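Local coordinates for protein 2,3-dihydroxybenzoate-AMP ligase (Bacillus subtilis, PDB 1MDB) that belongs to the ANL superfamily of AMP-binding enzymes, with a large N-terminal and a small C-terminal domain, and holds adenosine monophosphate and 2,3-dihydroxy-benzoic acid, at residues D457-D465 and K522-L533; A283-S291 and A314-F322. All coordinates share one frame; numbering follows the deposited sequence.

Contact 1. Residues D457-D465 and K522-L533; sequences DAAMVSMPD and KKALREAISEKL
Val461 and Met463 of strand 457-465 lie against Leu525, Ile529 and Leu533 of helix 522-533, the closing helix of the small C-terminal alpha/beta domain of this ANL-family enzyme. Strand and helix run in nearly the same direction, their axes 30° apart and 7.8 Å at closest approach. In the apolar part Ala459, Val461 and Met463, alternating along the strand, lie over one helix face, with Pro464 added at the end. At its start Ala459 CB presses on Leu525 CD1 at 3.5 Å, tighter than usual for two carbons. Val461 has CG1 anti to its carbonyl carbon (chi1 -55°), which brings that methyl onto both Leu525 CB and Lys522 CG. Met463 CB rests on Ile529 CG1 at 3.7 Å, and the Pro464 ring sits obliquely on Leu533 CD1.

Polar links follow the strand edge turned from the neighbouring strand 469-478. Lys522, extended beyond CG, reaches Met460 O with NZ in a weak hydrogen bond of 3.5 Å; its stronger partner is Glu446, by salt bridge. Two waters bridge Ser462 to Arg526, whose guanidinium also forms a salt bridge with Asp431 through NH1. One water accepts from Ser462 N and Arg526 NH1, while the other donates to Ser462 O at 2.9 Å and Arg526 O at 2.8 Å.

Contact 2. Residues A283-S291 and A314-F322; sequences AMVWMDAAS and AARRVKAVF
In the large N-terminal domain, helix 280-292 packs against the two short helical turns 312-315 and 318-321, and Met287 buries more surface than any other residue of the contact. Its chain bends at chi3 (98°), carrying CE against the backbone and CB of Arg317, 3.3 Å from that CB, and on to Val321 CG2 at 3.7 Å. The sulfur SD lies over one face of the Arg317 guanidinium, offset toward its rim. Farther back along the same side chain, CG meets the edge of the Phe322 ring near its plane, with CE1 at 3.7 Å; the two side chains cross at about a right angle.

Phe322 CZ lies against helix 280-292, 3.8 Å from Trp286 CB. Ala290 CB rests on both Phe322 CE2 and Val321 CG1, 3.5 Å from the latter, a tight approach. At the other end Met284, bent at chi2 (-54°), brings CE to Ala314 CB at 3.6 Å.

Trp286 NE1 hydrogen-bonds to Pro259 O, just before helix 261-271, and the indole stacks edge-to-face with Phe265 of that helix, while Ala315 and Val318 pack on Leu326 of strand 325-331.

Contact 2 belongs to the large domain and contact 1 to the small one; their centres are 27 Å apart. They meet where the domains do: Asp457 OD2, near the start of strand 455-465, packs on Met284 CG at 3.9 Å, and Asp288 of helix 280-292 forms a salt bridge with Arg479, just past strand 469-478, the partner of 455-465. The side chain of Lys522 lies about 10 Å from the bound adenosine monophosphate and about 13 Å from 2,3-dihydroxy-benzoic acid, while that of Met284 is about 12 Å from the adenosine monophosphate. Lys519, three residues before helix 522-533, lines the 2,3-dihydroxy-benzoic acid pocket.

Contact 1. Residues D457-D465 and K522-L533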
loop_
_atom_site.group_PDB
_atom_site.type_symbol
_atom_site.label_atom_id
_atom_site.label_comp_id
_atom_site.label_asym_id
_atom_site.label_seq_id
_atom_site.Cartn_x
_atom_site.Cartn_y
_atom_site.Cartn_z
ATOM N N ASP A 457 -11.197 -3.519 -18.284
ATOM C CA ASP A 457 -9.995 -4.006 -17.617
ATOM C C ASP A 457 -9.852 -5.495 -17.868
ATOM O O ASP A 457 -10.814 -6.163 -18.263
ATOM C CB ASP A 457 -10.046 -3.742 -16.112
ATOM C CG ASP A 457 -8.662 -3.683 -15.496
ATOM O OD1 ASP A 457 -7.677 -3.909 -16.241
ATOM O OD2 ASP A 457 -8.552 -3.410 -14.279
ATOM N N ALA A 458 -8.658 -6.021 -17.617
ATOM C CA ALA A 458 -8.399 -7.437 -17.861
ATOM C C ALA A 458 -7.398 -8.027 -16.886
ATOM O O ALA A 458 -6.390 -7.406 -16.574
ATOM C CB ALA A 458 -7.887 -7.627 -19.300
ATOM N N ALA A 459 -7.686 -9.230 -16.403
ATOM C CA ALA A 459 -6.781 -9.921 -15.492
ATOM C C ALA A 459 -6.671 -11.359 -15.987
ATOM O O ALA A 459 -7.653 -12.099 -16.005
ATOM C CB ALA A 459 -7.315 -9.889 -14.082
ATOM N N MET A 460 -5.470 -11.745 -16.397
ATOM C CA MET A 460 -5.228 -13.087 -16.920
ATOM C C MET A 460 -4.535 -13.971 -15.902
ATOM O O MET A 460 -3.476 -13.616 -15.371
ATOM C CB MET A 460 -4.385 -12.985 -18.188
ATOM C CG MET A 460 -3.955 -14.308 -18.790
ATOM S SD MET A 460 -3.011 -13.987 -20.293
ATOM C CE MET A 460 -3.103 -15.554 -21.114
ATOM N N VAL A 461 -5.121 -15.138 -15.649
ATOM C CA VAL A 461 -4.555 -16.065 -14.684
ATOM C C VAL A 461 -4.458 -17.489 -15.218
ATOM O O VAL A 461 -5.048 -17.838 -16.249
ATOM C CB VAL A 461 -5.388 -16.072 -13.368
ATOM C CG1 VAL A 461 -5.493 -14.650 -12.812
ATOM C CG2 VAL A 461 -6.771 -16.626 -13.621
ATOM N N SER A 462 -3.697 -18.314 -14.517
ATOM C CA SER A 462 -3.550 -19.699 -14.917
ATOM C C SER A 462 -4.778 -20.476 -14.453
ATOM O O SER A 462 -5.498 -20.044 -13.545
ATOM C CB SER A 462 -2.317 -20.301 -14.259
ATOM O OG SER A 462 -2.510 -20.379 -12.861
ATOM N N MET A 463 -5.022 -21.608 -15.104
ATOM C CA MET A 463 -6.116 -22.502 -14.737
ATOM C C MET A 463 -5.574 -23.902 -14.985
ATOM O O MET A 463 -4.762 -24.112 -15.890
ATOM C CB MET A 463 -7.372 -22.257 -15.582
ATOM C CG MET A 463 -7.291 -22.712 -17.041
ATOM S SD MET A 463 -8.861 -22.430 -17.910
ATOM C CE MET A 463 -8.567 -23.274 -19.476
ATOM N N PRO A 464 -6.005 -24.878 -14.174
ATOM C CA PRO A 464 -5.573 -26.278 -14.280
ATOM C C PRO A 464 -5.888 -26.970 -15.614
ATOM O O PRO A 464 -6.899 -26.691 -16.250
ATOM C CB PRO A 464 -6.303 -26.955 -13.111
ATOM C CG PRO A 464 -6.503 -25.824 -12.119
ATOM C CD PRO A 464 -6.908 -24.689 -13.024
ATOM N N ASP A 465 -5.004 -27.870 -16.029
ATOM C CA ASP A 465 -5.203 -28.648 -17.252
ATOM C C ASP A 465 -4.446 -29.961 -17.096
ATOM O O ASP A 465 -3.227 -29.974 -16.929
ATOM C CB ASP A 465 -4.706 -27.892 -18.485
ATOM C CG ASP A 465 -5.242 -28.489 -19.783
ATOM O OD1 ASP A 465 -4.676 -29.495 -20.266
ATOM O OD2 ASP A 465 -6.246 -27.955 -20.311
ATOM N N LYS A 522 -5.274 -11.909 -7.913
ATOM C CA LYS A 522 -5.208 -12.953 -8.922
ATOM C C LYS A 522 -5.423 -14.314 -8.281
ATOM O O LYS A 522 -5.964 -15.222 -8.909
ATOM C CB LYS A 522 -3.887 -12.876 -9.696
ATOM C CG LYS A 522 -3.930 -11.751 -10.744
ATOM C CD LYS A 522 -2.770 -11.793 -11.738
ATOM C CE LYS A 522 -3.003 -10.766 -12.852
ATOM N NZ LYS A 522 -1.963 -10.833 -13.911
ATOM N N LYS A 523 -5.043 -14.434 -7.012
ATOM C CA LYS A 523 -5.241 -15.690 -6.296
ATOM C C LYS A 523 -6.748 -16.013 -6.251
ATOM O O LYS A 523 -7.162 -17.146 -6.495
ATOM C CB LYS A 523 -4.687 -15.576 -4.877
ATOM C CG LYS A 523 -4.880 -16.834 -4.057
ATOM C CD LYS A 523 -4.565 -16.595 -2.587
ATOM C CE LYS A 523 -4.921 -17.811 -1.748
ATOM N NZ LYS A 523 -4.893 -17.505 -0.291
ATOM N N ALA A 524 -7.567 -15.010 -5.956
ATOM C CA ALA A 524 -9.011 -15.214 -5.899
ATOM C C ALA A 524 -9.522 -15.620 -7.280
ATOM O O ALA A 524 -10.403 -16.480 -7.398
ATOM C CB ALA A 524 -9.708 -13.941 -5.438
ATOM N N LEU A 525 -8.969 -14.993 -8.319
ATOM C CA LEU A 525 -9.360 -15.302 -9.689
ATOM C C LEU A 525 -8.967 -16.730 -10.043
ATOM O O LEU A 525 -9.696 -17.427 -10.747
ATOM C CB LEU A 525 -8.717 -14.318 -10.669
ATOM C CG LEU A 525 -9.350 -12.925 -10.672
ATOM C CD1 LEU A 525 -8.584 -12.000 -11.626
ATOM C CD2 LEU A 525 -10.815 -13.043 -11.094
ATOM N N ARG A 526 -7.814 -17.173 -9.560
ATOM C CA ARG A 526 -7.397 -18.539 -9.834
ATOM C C ARG A 526 -8.390 -19.520 -9.192
ATOM O O ARG A 526 -8.786 -20.508 -9.803
ATOM C CB ARG A 526 -5.988 -18.783 -9.298
ATOM C CG ARG A 526 -4.887 -18.251 -10.212
ATOM C CD ARG A 526 -3.524 -18.794 -9.807
ATOM N NE ARG A 526 -3.043 -18.233 -8.547
ATOM C CZ ARG A 526 -2.480 -17.034 -8.426
ATOM N NH1 ARG A 526 -2.321 -16.250 -9.490
ATOM N NH2 ARG A 526 -2.055 -16.623 -7.237
ATOM N N GLU A 527 -8.797 -19.227 -7.961
ATOM C CA GLU A 527 -9.745 -20.066 -7.236
ATOM C C GLU A 527 -11.074 -20.125 -7.966
ATOM O O GLU A 527 -11.682 -21.184 -8.077
ATOM C CB GLU A 527 -9.980 -19.507 -5.827
ATOM C CG GLU A 527 -8.813 -19.689 -4.865
ATOM C CD GLU A 527 -9.074 -19.055 -3.501
ATOM O OE1 GLU A 527 -10.233 -19.118 -3.019
ATOM O OE2 GLU A 527 -8.116 -18.510 -2.905
ATOM N N ALA A 528 -11.519 -18.978 -8.464
ATOM C CA ALA A 528 -12.789 -18.898 -9.166
ATOM C C ALA A 528 -12.785 -19.691 -10.471
ATOM O O ALA A 528 -13.772 -20.348 -10.789
ATOM C CB ALA A 528 -13.150 -17.438 -9.433
ATOM N N ILE A 529 -11.696 -19.641 -11.237
ATOM C CA ILE A 529 -11.668 -20.409 -12.480
ATOM C C ILE A 529 -11.479 -21.885 -12.136
ATOM O O ILE A 529 -12.060 -22.767 -12.771
ATOM C CB ILE A 529 -10.535 -19.933 -13.457
ATOM C CG1 ILE A 529 -10.597 -20.735 -14.759
ATOM C CG2 ILE A 529 -9.162 -20.116 -12.833
ATOM C CD1 ILE A 529 -11.855 -20.516 -15.567
ATOM N N SER A 530 -10.681 -22.152 -11.112
ATOM C CA SER A 530 -10.424 -23.524 -10.703
ATOM C C SER A 530 -11.720 -24.185 -10.237
ATOM O O SER A 530 -11.950 -25.368 -10.496
ATOM C CB SER A 530 -9.391 -23.546 -9.577
ATOM O OG SER A 530 -8.961 -24.868 -9.311
ATOM N N GLU A 531 -12.561 -23.409 -9.553
ATOM C CA GLU A 531 -13.843 -23.896 -9.046
ATOM C C GLU A 531 -14.814 -24.172 -10.189
ATOM O O GLU A 531 -15.539 -25.161 -10.160
ATOM C CB GLU A 531 -14.465 -22.871 -8.091
ATOM C CG GLU A 531 -13.772 -22.757 -6.737
ATOM C CD GLU A 531 -14.112 -21.458 -6.014
ATOM O OE1 GLU A 531 -15.305 -21.081 -5.986
ATOM O OE2 GLU A 531 -13.185 -20.816 -5.469
ATOM N N LYS A 532 -14.839 -23.292 -11.186
ATOM C CA LYS A 532 -15.729 -23.492 -12.321
ATOM C C LYS A 532 -15.356 -24.786 -13.032
ATOM O O LYS A 532 -16.226 -25.590 -13.364
ATOM C CB LYS A 532 -15.645 -22.317 -13.295
ATOM C CG LYS A 532 -16.240 -21.034 -12.759
ATOM C CD LYS A 532 -16.278 -19.956 -13.828
ATOM C CE LYS A 532 -16.937 -18.687 -13.301
ATOM N NZ LYS A 532 -16.908 -17.568 -14.293
ATOM N N LEU A 533 -14.063 -24.995 -13.251
ATOM C CA LEU A 533 -13.606 -26.207 -13.917
ATOM C C LEU A 533 -14.047 -27.448 -13.142
ATOM O O LEU A 533 -14.521 -28.417 -13.734
ATOM C CB LEU A 533 -12.082 -26.197 -14.071
ATOM C CG LEU A 533 -11.498 -25.167 -15.045
ATOM C CD1 LEU A 533 -9.996 -25.373 -15.151
ATOM C CD2 LEU A 533 -12.144 -25.314 -16.422
HETATM O O HOH W 1 -2.173 -16.809 -12.415
HETATM O O HOH W 2 -6.685 -21.520 -11.397
#

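Contact 2. Residues A283-S291 and A314-F322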
loop_
_atom_site.group_PDB
_atom_site.type_symbol
_atom_site.label_atom_id
_atom_site.label_comp_id
_atom_site.label_asym_id
_atom_site.label_seq_id
_atom_site.Cartn_x
_atom_site.Cartn_y
_atom_site.Cartn_z
ATOM N N ALA A 283 -7.649 3.230 -11.155
ATOM C CA ALA A 283 -7.215 4.155 -12.207
ATOM C C ALA A 283 -8.137 4.024 -13.419
ATOM O O ALA A 283 -8.506 5.018 -14.041
ATOM C CB ALA A 283 -5.790 3.857 -12.608
ATOM N N MET A 284 -8.518 2.799 -13.753
ATOM C CA MET A 284 -9.416 2.581 -14.881
ATOM C C MET A 284 -10.782 3.229 -14.600
ATOM O O MET A 284 -11.360 3.894 -15.463
ATOM C CB MET A 284 -9.603 1.084 -15.130
ATOM C CG MET A 284 -8.295 0.315 -15.275
ATOM S SD MET A 284 -7.207 1.012 -16.546
ATOM C CE MET A 284 -5.839 -0.187 -16.546
ATOM N N VAL A 285 -11.306 3.027 -13.396
ATOM C CA VAL A 285 -12.598 3.614 -13.045
ATOM C C VAL A 285 -12.522 5.140 -13.087
ATOM O O VAL A 285 -13.449 5.801 -13.551
ATOM C CB VAL A 285 -13.064 3.172 -11.633
ATOM C CG1 VAL A 285 -14.376 3.867 -11.266
ATOM C CG2 VAL A 285 -13.262 1.660 -11.598
ATOM N N TRP A 286 -11.416 5.695 -12.610
ATOM C CA TRP A 286 -11.249 7.146 -12.597
ATOM C C TRP A 286 -11.181 7.722 -14.003
ATOM O O TRP A 286 -11.750 8.786 -14.269
ATOM C CB TRP A 286 -9.993 7.530 -11.812
ATOM C CG TRP A 286 -10.225 7.620 -10.323
ATOM C CD1 TRP A 286 -10.947 6.750 -9.549
ATOM C CD2 TRP A 286 -9.736 8.634 -9.437
ATOM N NE1 TRP A 286 -10.935 7.165 -8.238
ATOM C CE2 TRP A 286 -10.201 8.317 -8.141
ATOM C CE3 TRP A 286 -8.946 9.778 -9.611
ATOM C CZ2 TRP A 286 -9.904 9.108 -7.024
ATOM C CZ3 TRP A 286 -8.649 10.565 -8.500
ATOM C CH2 TRP A 286 -9.128 10.224 -7.223
ATOM N N MET A 287 -10.488 7.019 -14.903
ATOM C CA MET A 287 -10.373 7.476 -16.276
ATOM C C MET A 287 -11.733 7.456 -16.965
ATOM O O MET A 287 -12.067 8.394 -17.682
ATOM C CB MET A 287 -9.349 6.635 -17.049
ATOM C CG MET A 287 -7.932 6.773 -16.494
ATOM S SD MET A 287 -6.632 6.247 -17.639
ATOM C CE MET A 287 -6.154 7.806 -18.304
ATOM N N ASP A 288 -12.529 6.411 -16.742
ATOM C CA ASP A 288 -13.861 6.372 -17.353
ATOM C C ASP A 288 -14.671 7.540 -16.814
ATOM O O ASP A 288 -15.281 8.300 -17.568
ATOM C CB ASP A 288 -14.622 5.085 -17.005
ATOM C CG ASP A 288 -14.106 3.875 -17.747
ATOM O OD1 ASP A 288 -14.738 2.805 -17.630
ATOM O OD2 ASP A 288 -13.072 3.983 -18.441
ATOM N N ALA A 289 -14.670 7.673 -15.494
ATOM C CA ALA A 289 -15.420 8.727 -14.833
ATOM C C ALA A 289 -14.994 10.117 -15.291
ATOM O O ALA A 289 -15.839 10.966 -15.561
ATOM C CB ALA A 289 -15.267 8.598 -13.325
ATOM N N ALA A 290 -13.689 10.346 -15.396
ATOM C CA ALA A 290 -13.191 11.656 -15.799
ATOM C C ALA A 290 -13.701 12.099 -17.167
ATOM O O ALA A 290 -13.632 13.281 -17.514
ATOM C CB ALA A 290 -11.668 11.663 -15.780
ATOM N N SER A 291 -14.218 11.152 -17.943
ATOM C CA SER A 291 -14.725 11.459 -19.271
ATOM C C SER A 291 -16.237 11.666 -19.272
ATOM O O SER A 291 -16.794 12.195 -20.228
ATOM C CB SER A 291 -14.346 10.339 -20.245
ATOM O OG SER A 291 -12.939 10.124 -20.253
ATOM N N ALA A 314 -2.766 2.029 -20.737
ATOM C CA ALA A 314 -3.596 2.870 -19.887
ATOM C C ALA A 314 -2.797 4.070 -19.424
ATOM O O ALA A 314 -3.265 5.198 -19.506
ATOM C CB ALA A 314 -4.099 2.086 -18.684
ATOM N N ALA A 315 -1.584 3.818 -18.950
ATOM C CA ALA A 315 -0.720 4.874 -18.451
ATOM C C ALA A 315 -0.606 6.064 -19.414
ATOM O O ALA A 315 -0.758 7.216 -19.007
ATOM C CB ALA A 315 0.656 4.302 -18.149
ATOM N N ARG A 316 -0.349 5.774 -20.687
ATOM C CA ARG A 316 -0.200 6.797 -21.724
ATOM C C ARG A 316 -1.374 7.771 -21.803
ATOM O O ARG A 316 -1.236 8.870 -22.329
ATOM C CB ARG A 316 -0.039 6.131 -23.100
ATOM C CG ARG A 316 -1.259 5.327 -23.484
ATOM C CD ARG A 316 -1.422 5.138 -24.979
ATOM N NE ARG A 316 -2.821 4.840 -25.284
ATOM C CZ ARG A 316 -3.342 4.809 -26.507
ATOM N NH1 ARG A 316 -2.586 5.052 -27.571
ATOM N NH2 ARG A 316 -4.635 4.557 -26.663
ATOM N N ARG A 317 -2.530 7.366 -21.292
ATOM C CA ARG A 317 -3.721 8.212 -21.351
ATOM C C ARG A 317 -3.834 9.264 -20.246
ATOM O O ARG A 317 -4.568 10.243 -20.387
ATOM C CB ARG A 317 -4.973 7.337 -21.320
ATOM C CG ARG A 317 -5.109 6.370 -22.477
ATOM C CD ARG A 317 -6.282 5.445 -22.223
ATOM N NE ARG A 317 -7.520 6.198 -22.049
ATOM C CZ ARG A 317 -8.604 5.725 -21.442
ATOM N NH1 ARG A 317 -8.610 4.496 -20.942
ATOM N NH2 ARG A 317 -9.685 6.485 -21.335
ATOM N N VAL A 318 -3.114 9.059 -19.149
ATOM C CA VAL A 318 -3.168 9.981 -18.017
ATOM C C VAL A 318 -3.035 11.456 -18.395
ATOM O O VAL A 318 -3.853 12.283 -17.986
ATOM C CB VAL A 318 -2.087 9.628 -16.973
ATOM C CG1 VAL A 318 -2.082 10.658 -15.843
ATOM C CG2 VAL A 318 -2.357 8.238 -16.409
ATOM N N LYS A 319 -2.011 11.778 -19.176
ATOM C CA LYS A 319 -1.755 13.153 -19.595
ATOM C C LYS A 319 -2.947 13.845 -20.248
ATOM O O LYS A 319 -3.204 15.014 -19.983
ATOM C CB LYS A 319 -0.573 13.194 -20.557
ATOM C CG LYS A 319 -0.241 14.585 -21.067
ATOM C CD LYS A 319 0.939 14.542 -22.031
ATOM C CE LYS A 319 2.192 14.011 -21.348
ATOM N NZ LYS A 319 3.335 13.878 -22.295
ATOM N N ALA A 320 -3.668 13.118 -21.096
ATOM C CA ALA A 320 -4.821 13.669 -21.798
ATOM C C ALA A 320 -6.128 13.659 -21.008
ATOM O O ALA A 320 -6.931 14.584 -21.135
ATOM C CB ALA A 320 -5.019 12.927 -23.118
ATOM N N VAL A 321 -6.353 12.619 -20.208
ATOM C CA VAL A 321 -7.591 12.526 -19.434
ATOM C C VAL A 321 -7.592 13.401 -18.184
ATOM O O VAL A 321 -8.622 13.973 -17.830
ATOM C CB VAL A 321 -7.898 11.064 -19.011
ATOM C CG1 VAL A 321 -9.076 11.038 -18.033
ATOM C CG2 VAL A 321 -8.237 10.227 -20.237
ATOM N N PHE A 322 -6.446 13.504 -17.516
ATOM C CA PHE A 322 -6.354 14.313 -16.308
ATOM C C PHE A 322 -5.506 15.567 -16.478
ATOM O O PHE A 322 -5.529 16.451 -15.623
ATOM C CB PHE A 322 -5.792 13.489 -15.150
ATOM C CG PHE A 322 -6.661 12.334 -14.750
ATOM C CD1 PHE A 322 -6.438 11.068 -15.271
ATOM C CD2 PHE A 322 -7.700 12.512 -13.841
ATOM C CE1 PHE A 322 -7.233 9.995 -14.893
ATOM C CE2 PHE A 322 -8.499 11.444 -13.458
ATOM C CZ PHE A 322 -8.263 10.181 -13.985
#